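Local structure of isomaltose glucohydrolase (5Z3E) at residues W73-S78 with Q149-G154; A211-L216 with Q236-I241; V302-A307 with G314-L319. The protein hydrolyses the alpha-1,6-glucosidic linkage of isomaltose from the non-reducing end, releasing beta-D-glucose and D-glucose. The protein carries 1 engineered substitution. All coordinates share one frame; numbering follows the deposited sequence.

Contact 1: residues W73-S78 with Q149-G154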
ATOM      1  N   TRP A  73      -5.221   4.771  -7.755  1.00  8.92           N
ATOM      2  CA  TRP A  73      -3.956   4.091  -7.604  1.00  8.43           C
ATOM      3  C   TRP A  73      -4.212   2.674  -7.125  1.00  8.24           C
ATOM      4  O   TRP A  73      -5.064   2.443  -6.258  1.00  8.81           O
ATOM      5  CB  TRP A  73      -3.087   4.766  -6.549  1.00  9.31           C
ATOM      6  CG  TRP A  73      -2.340   6.003  -6.939  1.00  9.97           C
ATOM      7  CD1 TRP A  73      -0.985   6.086  -7.045  1.00 11.43           C
ATOM      8  CD2 TRP A  73      -2.831   7.328  -7.155  1.00 11.11           C
ATOM      9  NE1 TRP A  73      -0.591   7.355  -7.326  1.00 13.68           N
ATOM     10  CE2 TRP A  73      -1.704   8.153  -7.392  1.00 13.17           C
ATOM     11  CE3 TRP A  73      -4.100   7.925  -7.147  1.00 11.66           C
ATOM     12  CZ2 TRP A  73      -1.812   9.527  -7.585  1.00 14.98           C
ATOM     13  CZ3 TRP A  73      -4.216   9.294  -7.358  1.00 13.51           C
ATOM     14  CH2 TRP A  73      -3.070  10.081  -7.576  1.00 14.99           C
ATOM     15  N   LEU A  74      -3.442   1.716  -7.636  1.00  7.44           N
ATOM     16  CA  LEU A  74      -3.539   0.354  -7.147  1.00  7.36           C
ATOM     17  C   LEU A  74      -3.055   0.216  -5.699  1.00  7.26           C
ATOM     18  O   LEU A  74      -3.580  -0.621  -4.967  1.00  7.52           O
ATOM     19  CB  LEU A  74      -2.791  -0.628  -8.051  1.00  7.45           C
ATOM     20  CG  LEU A  74      -3.302  -0.705  -9.464  1.00 10.23           C
ATOM     21  CD1 LEU A  74      -2.571  -1.807 -10.206  1.00 14.00           C
ATOM     22  CD2 LEU A  74      -4.772  -0.901  -9.539  1.00 13.56           C
ATOM     23  N   ARG A  75      -2.067   1.008  -5.280  1.00  7.35           N
ATOM     24  CA  ARG A  75      -1.598   0.983  -3.888  1.00  7.78           C
ATOM     25  C   ARG A  75      -2.728   1.390  -2.947  1.00  7.35           C
ATOM     26  O   ARG A  75      -3.190   0.613  -2.113  1.00  7.95           O
ATOM     27  CB  ARG A  75      -0.371   1.875  -3.752  1.00  8.01           C
ATOM     28  CG  ARG A  75       0.052   2.173  -2.333  1.00  8.11           C
ATOM     29  CD  ARG A  75       1.367   2.919  -2.283  1.00  8.61           C
ATOM     30  NE  ARG A  75       1.283   4.203  -2.923  1.00 10.14           N
ATOM     31  CZ  ARG A  75       1.852   4.537  -4.086  1.00 13.05           C
ATOM     32  NH1 ARG A  75       1.594   5.720  -4.599  1.00 18.23           N
ATOM     33  NH2 ARG A  75       2.678   3.711  -4.686  1.00 15.01           N
ATOM     34  N   ASP A  76      -3.206   2.627  -3.109  1.00  7.79           N
ATOM     35  CA  ASP A  76      -4.276   3.105  -2.242  1.00  7.97           C
ATOM     36  C   ASP A  76      -5.474   2.178  -2.334  1.00  7.81           C
ATOM     37  O   ASP A  76      -6.118   1.843  -1.343  1.00  8.35           O
ATOM     38  CB  ASP A  76      -4.739   4.505  -2.641  1.00  8.75           C
ATOM     39  CG  ASP A  76      -3.680   5.579  -2.518  1.00  9.15           C
ATOM     40  OD1 ASP A  76      -2.577   5.347  -3.053  1.00  9.20           O
ATOM     41  OD2 ASP A  76      -3.976   6.639  -1.911  1.00 10.18           O
ATOM     42  N   GLY A  77      -5.825   1.798  -3.566  1.00  7.76           N
ATOM     43  CA  GLY A  77      -7.033   1.033  -3.779  1.00  7.84           C
ATOM     44  C   GLY A  77      -6.993  -0.355  -3.178  1.00  7.42           C
ATOM     45  O   GLY A  77      -8.003  -0.841  -2.675  1.00  8.15           O
ATOM     46  N   SER A  78      -5.830  -0.999  -3.222  1.00  7.41           N
ATOM     47  CA  SER A  78      -5.701  -2.342  -2.690  1.00  7.76           C
ATOM     48  C   SER A  78      -5.816  -2.377  -1.164  1.00  7.66           C
ATOM     49  O   SER A  78      -6.492  -3.237  -0.607  1.00  8.11           O
ATOM     50  CB  SER A  78      -4.379  -2.958  -3.131  1.00  8.42           C
ATOM     51  OG  SER A  78      -4.361  -3.204  -4.525  1.00 10.03           O
ATOM     52  N   GLN A 149       6.348   3.093 -11.069  0.56  7.36           N
ATOM     53  CA  GLN A 149       6.286   2.348  -9.816  0.56  7.31           C
ATOM     54  C   GLN A 149       5.810   0.942 -10.119  0.56  7.40           C
ATOM     55  O   GLN A 149       4.864   0.782 -10.911  0.56  7.74           O
ATOM     56  CB  GLN A 149       5.265   2.960  -8.841  0.56  7.75           C
ATOM     57  CG  GLN A 149       5.691   4.309  -8.262  0.56  8.11           C
ATOM     58  CD  GLN A 149       4.628   4.933  -7.353  0.56  8.82           C
ATOM     59  OE1 GLN A 149       3.452   4.668  -7.499  0.56 11.04           O
ATOM     60  NE2 GLN A 149       5.040   5.754  -6.413  0.56  9.43           N
ATOM     61  N   THR A 150       6.356  -0.061  -9.441  1.00  7.17           N
ATOM     62  CA  THR A 150       5.864  -1.429  -9.568  1.00  7.40           C
ATOM     63  C   THR A 150       5.103  -1.922  -8.343  1.00  7.25           C
ATOM     64  O   THR A 150       4.513  -3.000  -8.393  1.00  8.34           O
ATOM     65  CB  THR A 150       7.021  -2.359  -9.881  1.00  7.83           C
ATOM     66  OG1 THR A 150       8.020  -2.109  -8.906  1.00  7.77           O
ATOM     67  CG2 THR A 150       7.536  -2.143 -11.312  1.00  9.88           C
ATOM     68  N   ASP A 151       5.118  -1.174  -7.240  1.00  7.25           N
ATOM     69  CA  ASP A 151       4.533  -1.680  -5.994  1.00  7.86           C
ATOM     70  C   ASP A 151       3.059  -2.000  -6.110  1.00  7.47           C
ATOM     71  O   ASP A 151       2.581  -2.974  -5.513  1.00  7.77           O
ATOM     72  CB  ASP A 151       4.754  -0.703  -4.827  1.00  8.46           C
ATOM     73  CG  ASP A 151       4.112   0.626  -5.037  1.00  8.63           C
ATOM     74  OD1 ASP A 151       4.569   1.350  -5.948  1.00  9.11           O
ATOM     75  OD2 ASP A 151       3.130   0.930  -4.328  1.00 10.88           O
ATOM     76  N   GLY A 152       2.305  -1.175  -6.831  1.00  7.47           N
ATOM     77  CA  GLY A 152       0.863  -1.316  -6.822  1.00  7.78           C
ATOM     78  C   GLY A 152       0.389  -2.630  -7.404  1.00  6.89           C
ATOM     79  O   GLY A 152      -0.610  -3.198  -6.971  1.00  7.19           O
ATOM     80  N   TYR A 153       1.104  -3.139  -8.405  1.00  7.14           N
ATOM     81  CA  TYR A 153       0.755  -4.411  -9.002  1.00  7.51           C
ATOM     82  C   TYR A 153       0.953  -5.551  -8.012  1.00  7.19           C
ATOM     83  O   TYR A 153       0.160  -6.492  -7.969  1.00  7.70           O
ATOM     84  CB  TYR A 153       1.576  -4.623 -10.309  1.00  8.08           C
ATOM     85  CG  TYR A 153       1.259  -3.537 -11.323  1.00  8.19           C
ATOM     86  CD1 TYR A 153       0.084  -3.576 -12.064  1.00  9.47           C
ATOM     87  CD2 TYR A 153       2.069  -2.440 -11.512  1.00  8.64           C
ATOM     88  CE1 TYR A 153      -0.274  -2.541 -12.905  1.00  9.51           C
ATOM     89  CE2 TYR A 153       1.719  -1.401 -12.338  1.00  9.13           C
ATOM     90  CZ  TYR A 153       0.518  -1.431 -13.029  1.00  8.83           C
ATOM     91  OH  TYR A 153       0.071  -0.421 -13.838  1.00  9.54           O
ATOM     92  N   GLY A 154       2.021  -5.481  -7.208  1.00  7.06           N
ATOM     93  CA  GLY A 154       2.227  -6.474  -6.162  1.00  7.36           C
ATOM     94  C   GLY A 154       1.154  -6.400  -5.092  1.00  6.53           C
ATOM     95  O   GLY A 154       0.635  -7.424  -4.629  1.00  7.17           O
TER

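Contact 2: residues A211-L216 with Q236-I241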
ATOM      1  N   ALA A 211       6.273  -5.179  -1.373  1.00  6.84           N
ATOM      2  CA  ALA A 211       4.950  -5.282  -1.967  1.00  6.88           C
ATOM      3  C   ALA A 211       4.917  -6.359  -3.046  1.00  6.40           C
ATOM      4  O   ALA A 211       3.974  -7.139  -3.149  1.00  6.94           O
ATOM      5  CB  ALA A 211       4.541  -3.944  -2.541  1.00  7.59           C
ATOM      6  N   ILE A 212       5.947  -6.365  -3.906  1.00  6.38           N
ATOM      7  CA  ILE A 212       6.030  -7.376  -4.956  1.00  6.51           C
ATOM      8  C   ILE A 212       6.113  -8.765  -4.337  1.00  6.14           C
ATOM      9  O   ILE A 212       5.409  -9.682  -4.748  1.00  6.47           O
ATOM     10  CB  ILE A 212       7.200  -7.063  -5.906  1.00  6.52           C
ATOM     11  CG1 ILE A 212       6.988  -5.715  -6.592  1.00  7.14           C
ATOM     12  CG2 ILE A 212       7.360  -8.205  -6.911  1.00  7.02           C
ATOM     13  CD1 ILE A 212       8.174  -5.258  -7.415  1.00  8.72           C
ATOM     14  N   HIS A 213       6.996  -8.929  -3.357  1.00  6.03           N
ATOM     15  CA  HIS A 213       7.117 -10.182  -2.640  1.00  6.33           C
ATOM     16  C   HIS A 213       5.782 -10.643  -2.100  1.00  6.25           C
ATOM     17  O   HIS A 213       5.414 -11.812  -2.234  1.00  6.71           O
ATOM     18  CB  HIS A 213       8.133 -10.012  -1.508  1.00  6.56           C
ATOM     19  CG  HIS A 213       8.296 -11.215  -0.635  1.00  6.40           C
ATOM     20  ND1 HIS A 213       7.486 -11.503   0.435  1.00  6.83           N
ATOM     21  CD2 HIS A 213       9.196 -12.224  -0.685  1.00  6.47           C
ATOM     22  CE1 HIS A 213       7.910 -12.637   0.990  1.00  6.65           C
ATOM     23  NE2 HIS A 213       8.943 -13.104   0.332  1.00  7.11           N
ATOM     24  N   GLY A 214       5.059  -9.748  -1.425  1.00  6.30           N
ATOM     25  CA  GLY A 214       3.791 -10.138  -0.853  1.00  6.86           C
ATOM     26  C   GLY A 214       2.817 -10.646  -1.898  1.00  6.51           C
ATOM     27  O   GLY A 214       2.109 -11.644  -1.674  1.00  7.05           O
ATOM     28  N   GLY A 215       2.733  -9.970  -3.039  1.00  6.33           N
ATOM     29  CA  GLY A 215       1.863 -10.427  -4.093  1.00  6.31           C
ATOM     30  C   GLY A 215       2.273 -11.764  -4.679  1.00  6.16           C
ATOM     31  O   GLY A 215       1.425 -12.622  -4.946  1.00  6.69           O
ATOM     32  N   LEU A 216       3.565 -11.941  -4.918  1.00  6.18           N
ATOM     33  CA  LEU A 216       4.068 -13.185  -5.485  1.00  6.27           C
ATOM     34  C   LEU A 216       3.882 -14.360  -4.550  1.00  6.37           C
ATOM     35  O   LEU A 216       3.504 -15.451  -4.980  1.00  6.83           O
ATOM     36  CB  LEU A 216       5.524 -13.024  -5.904  1.00  6.80           C
ATOM     37  CG  LEU A 216       5.791 -12.060  -7.054  1.00  7.35           C
ATOM     38  CD1 LEU A 216       7.282 -12.004  -7.333  1.00  9.13           C
ATOM     39  CD2 LEU A 216       5.013 -12.410  -8.311  1.00  8.91           C
ATOM     40  N   GLN A 236      10.049 -18.682  -6.563  1.00  7.08           N
ATOM     41  CA  GLN A 236      11.477 -18.561  -6.805  1.00  7.46           C
ATOM     42  C   GLN A 236      11.888 -17.083  -6.866  1.00  7.18           C
ATOM     43  O   GLN A 236      12.904 -16.696  -6.296  1.00  7.57           O
ATOM     44  CB  GLN A 236      11.886 -19.313  -8.049  1.00  8.28           C
ATOM     45  CG  GLN A 236      13.398 -19.577  -8.061  1.00  9.34           C
ATOM     46  CD  GLN A 236      13.835 -20.681  -7.086  1.00  9.37           C
ATOM     47  OE1 GLN A 236      13.297 -21.781  -7.131  1.00 11.12           O
ATOM     48  NE2 GLN A 236      14.761 -20.421  -6.194  1.00 10.50           N
ATOM     49  N   VAL A 237      11.089 -16.256  -7.549  1.00  7.08           N
ATOM     50  CA  VAL A 237      11.373 -14.824  -7.602  1.00  7.16           C
ATOM     51  C   VAL A 237      11.196 -14.204  -6.218  1.00  6.79           C
ATOM     52  O   VAL A 237      12.010 -13.366  -5.822  1.00  7.10           O
ATOM     53  CB  VAL A 237      10.549 -14.121  -8.686  1.00  7.67           C
ATOM     54  CG1 VAL A 237      10.587 -12.612  -8.520  1.00  8.36           C
ATOM     55  CG2 VAL A 237      11.056 -14.530 -10.049  1.00  9.08           C
ATOM     56  N   ALA A 238      10.177 -14.605  -5.461  1.00  6.58           N
ATOM     57  CA  ALA A 238      10.051 -14.091  -4.105  1.00  6.87           C
ATOM     58  C   ALA A 238      11.329 -14.388  -3.304  1.00  6.63           C
ATOM     59  O   ALA A 238      11.802 -13.543  -2.538  1.00  6.91           O
ATOM     60  CB  ALA A 238       8.815 -14.626  -3.429  1.00  6.97           C
ATOM     61  N   ALA A 239      11.905 -15.583  -3.459  1.00  6.75           N
ATOM     62  CA  ALA A 239      13.151 -15.910  -2.786  1.00  6.95           C
ATOM     63  C   ALA A 239      14.298 -15.011  -3.255  1.00  6.88           C
ATOM     64  O   ALA A 239      15.144 -14.629  -2.440  1.00  7.37           O
ATOM     65  CB  ALA A 239      13.484 -17.391  -2.979  1.00  7.74           C
ATOM     66  N   ARG A 240      14.336 -14.702  -4.553  0.52  6.97           N
ATOM     67  CA  ARG A 240      15.331 -13.780  -5.090  0.52  7.32           C
ATOM     68  C   ARG A 240      15.192 -12.392  -4.484  0.52  6.80           C
ATOM     69  O   ARG A 240      16.197 -11.729  -4.194  0.52  7.43           O
ATOM     70  CB  ARG A 240      15.216 -13.698  -6.610  0.52  8.07           C
ATOM     71  CG  ARG A 240      15.556 -14.990  -7.336  0.52 10.02           C
ATOM     72  CD  ARG A 240      15.521 -14.883  -8.839  0.52 16.30           C
ATOM     73  NE  ARG A 240      15.905 -16.157  -9.425  0.52 21.09           N
ATOM     74  CZ  ARG A 240      15.191 -17.027 -10.175  0.52 26.78           C
ATOM     75  NH1 ARG A 240      13.850 -16.883 -10.314  0.52 20.24           N
ATOM     76  NH2 ARG A 240      15.757 -18.187 -10.594  0.52 26.01           N
ATOM     77  N   ILE A 241      13.961 -11.924  -4.280  1.00  6.72           N
ATOM     78  CA  ILE A 241      13.734 -10.652  -3.625  1.00  6.77           C
ATOM     79  C   ILE A 241      14.316 -10.682  -2.215  1.00  6.44           C
ATOM     80  O   ILE A 241      15.012  -9.761  -1.791  1.00  7.14           O
ATOM     81  CB  ILE A 241      12.242 -10.294  -3.603  1.00  6.96           C
ATOM     82  CG1 ILE A 241      11.739 -10.002  -5.022  1.00  7.73           C
ATOM     83  CG2 ILE A 241      12.009  -9.108  -2.684  1.00  7.87           C
ATOM     84  CD1 ILE A 241      10.238  -9.893  -5.151  1.00  8.42           C
TER

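Contact 3: residues V302-A307 with G314-L319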
ATOM      1  N   VAL A 302       3.252   8.874  12.525  1.00  9.75           N
ATOM      2  CA  VAL A 302       4.452   8.401  11.882  1.00  9.96           C
ATOM      3  C   VAL A 302       4.778   9.208  10.614  1.00  9.82           C
ATOM      4  O   VAL A 302       3.948   9.332   9.694  1.00 10.50           O
ATOM      5  CB  VAL A 302       4.336   6.889  11.558  1.00  9.63           C
ATOM      6  CG1 VAL A 302       5.557   6.388  10.820  1.00 10.44           C
ATOM      7  CG2 VAL A 302       4.117   6.077  12.815  1.00 10.49           C
ATOM      8  N   HIS A 303       5.998   9.731  10.554  1.00 10.02           N
ATOM      9  CA  HIS A 303       6.517  10.422   9.393  1.00 10.18           C
ATOM     10  C   HIS A 303       6.956   9.428   8.307  1.00  9.64           C
ATOM     11  O   HIS A 303       7.260   8.264   8.583  1.00 10.05           O
ATOM     12  CB  HIS A 303       7.739  11.260   9.796  1.00 11.39           C
ATOM     13  CG  HIS A 303       7.424  12.410  10.708  1.00 11.64           C
ATOM     14  ND1 HIS A 303       6.705  13.493  10.275  1.00 13.46           N
ATOM     15  CD2 HIS A 303       7.789  12.667  11.977  1.00 13.51           C
ATOM     16  CE1 HIS A 303       6.610  14.373  11.250  1.00 13.94           C
ATOM     17  NE2 HIS A 303       7.271  13.919  12.296  1.00 14.50           N
ATOM     18  N   ARG A 304       7.038   9.916   7.081  1.00 10.12           N
ATOM     19  CA  ARG A 304       7.438   9.065   5.961  1.00 10.00           C
ATOM     20  C   ARG A 304       8.936   8.793   5.947  1.00 10.60           C
ATOM     21  O   ARG A 304       9.377   7.652   5.836  1.00 10.64           O
ATOM     22  CB  ARG A 304       6.983   9.654   4.627  1.00 10.58           C
ATOM     23  CG  ARG A 304       5.492   9.929   4.552  1.00 10.46           C
ATOM     24  CD  ARG A 304       4.966  10.145   3.166  1.00 10.87           C
ATOM     25  NE  ARG A 304       5.590  11.322   2.553  1.00 12.61           N
ATOM     26  CZ  ARG A 304       5.406  11.688   1.284  1.00 13.62           C
ATOM     27  NH1 ARG A 304       4.591  10.994   0.503  1.00 12.41           N
ATOM     28  NH2 ARG A 304       6.048  12.719   0.795  1.00 16.87           N
ATOM     29  N   PHE A 305       9.753   9.857   6.002  1.00 11.83           N
ATOM     30  CA  PHE A 305      11.197   9.727   5.907  1.00 13.54           C
ATOM     31  C   PHE A 305      11.794  11.080   6.347  1.00 14.20           C
ATOM     32  O   PHE A 305      11.134  12.093   6.272  1.00 14.93           O
ATOM     33  CB  PHE A 305      11.673   9.353   4.431  1.00 14.69           C
ATOM     34  CG  PHE A 305      11.098  10.221   3.326  1.00 16.15           C
ATOM     35  CD1 PHE A 305       9.915   9.897   2.741  1.00 15.54           C
ATOM     36  CD2 PHE A 305      11.822  11.334   2.794  1.00 17.66           C
ATOM     37  CE1 PHE A 305       9.375  10.673   1.765  1.00 18.27           C
ATOM     38  CE2 PHE A 305      11.222  12.088   1.781  1.00 20.87           C
ATOM     39  CZ  PHE A 305      10.026  11.805   1.284  1.00 18.48           C
ATOM     40  N   ALA A 306      13.044  11.062   6.776  1.00 16.16           N
ATOM     41  CA  ALA A 306      13.651  12.244   7.427  1.00 16.91           C
ATOM     42  C   ALA A 306      13.668  13.520   6.547  1.00 18.45           C
ATOM     43  O   ALA A 306      13.499  14.589   7.091  1.00 18.64           O
ATOM     44  CB  ALA A 306      15.024  11.913   7.899  1.00 19.61           C
ATOM     45  N   ALA A 307      13.900  13.393   5.226  1.00 18.85           N
ATOM     46  CA  ALA A 307      13.929  14.572   4.300  1.00 19.84           C
ATOM     47  C   ALA A 307      12.633  15.065   3.749  1.00 21.09           C
ATOM     48  O   ALA A 307      12.551  15.983   2.961  1.00 22.38           O
ATOM     49  CB  ALA A 307      14.865  14.235   3.132  1.00 21.76           C
ATOM     50  N   GLY A 314       4.730  15.971   7.443  1.00 14.67           N
ATOM     51  CA  GLY A 314       3.850  15.727   8.560  1.00 13.88           C
ATOM     52  C   GLY A 314       3.681  14.265   8.907  1.00 12.64           C
ATOM     53  O   GLY A 314       4.443  13.413   8.459  1.00 12.44           O
ATOM     54  N   GLN A 315       2.697  13.994   9.744  1.00 12.41           N
ATOM     55  CA  GLN A 315       2.449  12.682  10.330  1.00 11.70           C
ATOM     56  C   GLN A 315       1.316  12.009   9.575  1.00 10.95           C
ATOM     57  O   GLN A 315       0.225  12.572   9.473  1.00 11.99           O
ATOM     58  CB  GLN A 315       2.067  12.854  11.804  1.00 12.47           C
ATOM     59  CG  GLN A 315       3.171  13.467  12.636  1.00 13.60           C
ATOM     60  CD  GLN A 315       2.628  14.057  13.927  1.00 15.17           C
ATOM     61  OE1 GLN A 315       1.849  15.009  13.865  1.00 18.19           O
ATOM     62  NE2 GLN A 315       3.030  13.531  15.073  1.00 18.30           N
ATOM     63  N   TRP A 316       1.585  10.812   9.045  1.00 10.34           N
ATOM     64  CA  TRP A 316       0.663  10.160   8.120  1.00 10.28           C
ATOM     65  C   TRP A 316      -0.186   9.115   8.813  1.00  9.79           C
ATOM     66  O   TRP A 316       0.312   8.142   9.404  1.00 10.31           O
ATOM     67  CB  TRP A 316       1.457   9.527   6.977  1.00 10.29           C
ATOM     68  CG  TRP A 316       1.901  10.564   5.974  1.00 10.47           C
ATOM     69  CD1 TRP A 316       2.769  11.608   6.144  1.00 10.98           C
ATOM     70  CD2 TRP A 316       1.428  10.661   4.628  1.00 10.35           C
ATOM     71  NE1 TRP A 316       2.848  12.346   4.987  1.00 11.51           N
ATOM     72  CE2 TRP A 316       2.039  11.780   4.047  1.00 11.10           C
ATOM     73  CE3 TRP A 316       0.561   9.882   3.860  1.00 10.98           C
ATOM     74  CZ2 TRP A 316       1.818  12.133   2.729  1.00 12.67           C
ATOM     75  CZ3 TRP A 316       0.331  10.242   2.562  1.00 12.14           C
ATOM     76  CH2 TRP A 316       0.966  11.355   1.997  1.00 12.65           C
ATOM     77  N   ILE A 317      -1.509   9.262   8.683  1.00  9.87           N
ATOM     78  CA  ILE A 317      -2.461   8.346   9.276  1.00  9.70           C
ATOM     79  C   ILE A 317      -2.175   6.910   8.829  1.00  9.49           C
ATOM     80  O   ILE A 317      -2.177   5.977   9.639  1.00  9.68           O
ATOM     81  CB  ILE A 317      -3.910   8.759   8.975  1.00 10.49           C
ATOM     82  CG1 ILE A 317      -4.377   9.923   9.880  1.00 11.64           C
ATOM     83  CG2 ILE A 317      -4.861   7.594   9.138  1.00 11.15           C
ATOM     84  CD1 ILE A 317      -3.631  11.213   9.742  1.00 12.12           C
ATOM     85  N   LEU A 318      -1.946   6.713   7.520  1.00  9.49           N
ATOM     86  CA  LEU A 318      -1.793   5.358   7.004  1.00  9.44           C
ATOM     87  C   LEU A 318      -0.550   4.690   7.574  1.00  8.88           C
ATOM     88  O   LEU A 318      -0.520   3.473   7.711  1.00  9.29           O
ATOM     89  CB  LEU A 318      -1.828   5.374   5.465  1.00  9.67           C
ATOM     90  CG  LEU A 318      -0.645   5.991   4.743  1.00 10.00           C
ATOM     91  CD1 LEU A 318       0.440   4.954   4.490  1.00 11.27           C
ATOM     92  CD2 LEU A 318      -1.067   6.623   3.442  1.00 10.88           C
ATOM     93  N   LEU A 319       0.487   5.475   7.875  1.00  8.96           N
ATOM     94  CA  LEU A 319       1.715   4.933   8.420  1.00  8.87           C
ATOM     95  C   LEU A 319       1.576   4.625   9.913  1.00  8.79           C
ATOM     96  O   LEU A 319       2.129   3.626  10.377  1.00  9.00           O
ATOM     97  CB  LEU A 319       2.902   5.831   8.153  1.00  9.24           C
ATOM     98  CG  LEU A 319       3.303   5.975   6.684  1.00  9.45           C
ATOM     99  CD1 LEU A 319       4.483   6.903   6.561  1.00 10.41           C
ATOM    100  CD2 LEU A 319       3.613   4.606   6.059  1.00  9.90           C
TER
HETATM  101  O   HOH W   1       6.616  12.770   6.843  1.00 12.87           O

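Contact 1: residues W73-S78 with Q149-G154
Arg75 lays the edge of its guanidinium against the carboxylate of Asp151, the two groups nearly coplanar with their planes 13° apart. The salt bridge runs from Arg75 NH2 to Asp151 OD2 over 2.8 Å and uses the syn lone pair of that oxygen. The arginine leaves its helix with CG anti to the backbone N and bends at chi3 (62°), which carries the group across to residues 149-154. In one of two modelled conformers of Gln149, Arg75 NH2 also donates to Gln149 OE1 (3.1 Å), standing above the amide plane and not on a lone pair; Gln149 NE2 is held by the backbone oxygen of Asp195. Beside these charges the helices come close, with Arg75 CA 4.5 Å from Gly152 CA. Leu74 CB lies 3.5 Å from Gly152 O, and Leu74 CD1 meets the Tyr153 ring obliquely, 3.6 Å from CE1. Arg75 NH1 and Asp76 OD1 both bind a glycerol, probably from the crystallisation liquor. The Arg75 partner Gln149 lies beside the predicted proton acceptor Asp195 and the inferred proton donor Glu198, consistent with the catalytic pocket of the family 15 (alpha/alpha)6 barrel.

Contact 2: residues A211-L216 with Q236-I241
A chi1 of 177° sets the His213 ring opposite the backbone N and brings its imidazole edge up to Ala238, while Ile241, its CG1 turned beside its own backbone N (chi1 -68°) and its chain extended beyond, carries CD1 to Ile212 and His213 N. Ala238 O lies near the ring plane, 3.5 Å from His213 CD2, and the same CD2 touches Ala238 CB at 3.7 Å. The small methyl lets the helices come near here, with His213 CA 5.1 Å from Ala238 CA. Ile241 CD1 touches both Ile212 CG2, at 3.8 Å, and the backbone N of His213. Those two isoleucines cross at about a right angle. Further along, Leu216 reaches over with one branch, its CD1 touching Val237 CG1 at 3.6 Å and Ile241 CD1 at 4.2 Å. No hydrogen bond links the two segments; their shared surface is mostly apolar, apart from the imidazole and the Ala238 backbone oxygen it meets. The ring nitrogens are satisfied elsewhere: ND1 is bonded to the backbone oxygen of Phe275 and NE2 to Arg242 NH1, two partners that hold the buried ring against rotation. A leucine in place of His213 would probably leave the Phe275 oxygen and Arg242 NH1 each without this partner. The segment axes approach to 9.1 Å at 154°, so helices 206-220 and 231-248, consecutive in the chain, pack as an antiparallel pair. Helix 175-188 adds Leu185 against Ile212 and Leu186 against Val237, Trp189 covers Val237 and Ile241, and Ala211 turns to Asp151 and Met155 of helix 151-167.

Contact 3: residues V302-A307 with G314-L319
Arg304 lays its CG and CD over one face of the Trp316 indole, its guanidinium parallel to the ring (planes 2° apart) but past its rim, and this overlap is the tightly packed part of the contact. CD sits above the face, 3.5 Å from Trp316 CE2, and makes a CH-pi contact with the five-membered ring; Arg304 NH1 runs on past the rim, 3.7 Å from Trp316 CZ2. The bend at chi3 (-62°) folds the arginine along the indole, and a salt bridge from NE to Asp308 steadies the charged end. Next to this overlap, Leu319 CD1 reaches the backbone at Arg304 CA, while Leu319 CB packs 3.8 Å from Val302 CG1. A backbone bond joins Trp316 N to Val302 O (2.9 Å). Around Gly314 the fit is looser and more polar. His303 ND1 gives a weak, bent bond to Gly314 O at 2.9 Å, and a water bridges the backbones, accepting from Arg304 N at 2.9 Å and donating to the same Gly314 O. Gln315 CG meanwhile rests over a face of the His303 ring, whose NE2 is bonded to His360 ND1. From Phe305 onward the loop leaves its partner, and Ala306 and Ala307 are exposed. Strand 315-316 pairs with strand 356-357, and Trp316 lies close to the engineered Ala355 at the inferred proton-acceptor position. The buried arginine is therefore held at two places: the salt bridge to Asp308 probably offsets its charge, while the CH-pi contact of Arg304 CD keeps the aliphatic part against Trp316, beside the catalytic site.

Contacts 1 and 2 adjoin, their centres 15 Å apart, and meet by packing: Thr150 OG1 lies 3.5 Å from Ile212 CD1, and Asp151 O 3.7 Å from Ala211 CB. Contact 3 stands apart, its centre about 19 Å from that of contact 1 and 26 Å from that of contact 2, although its nearest atoms come within about 6 Å of contact 1. Contacts 1 and 3 both lie near the active site: measured between side chains, Gln149 is about 4 Å from Glu198, Trp316 about 4 Å from engineered Ala355, and Arg304 about 7 Å from Asp195. Contact 2 lies further back, the Ile212 side chain being about 11 Å from that of Asp195.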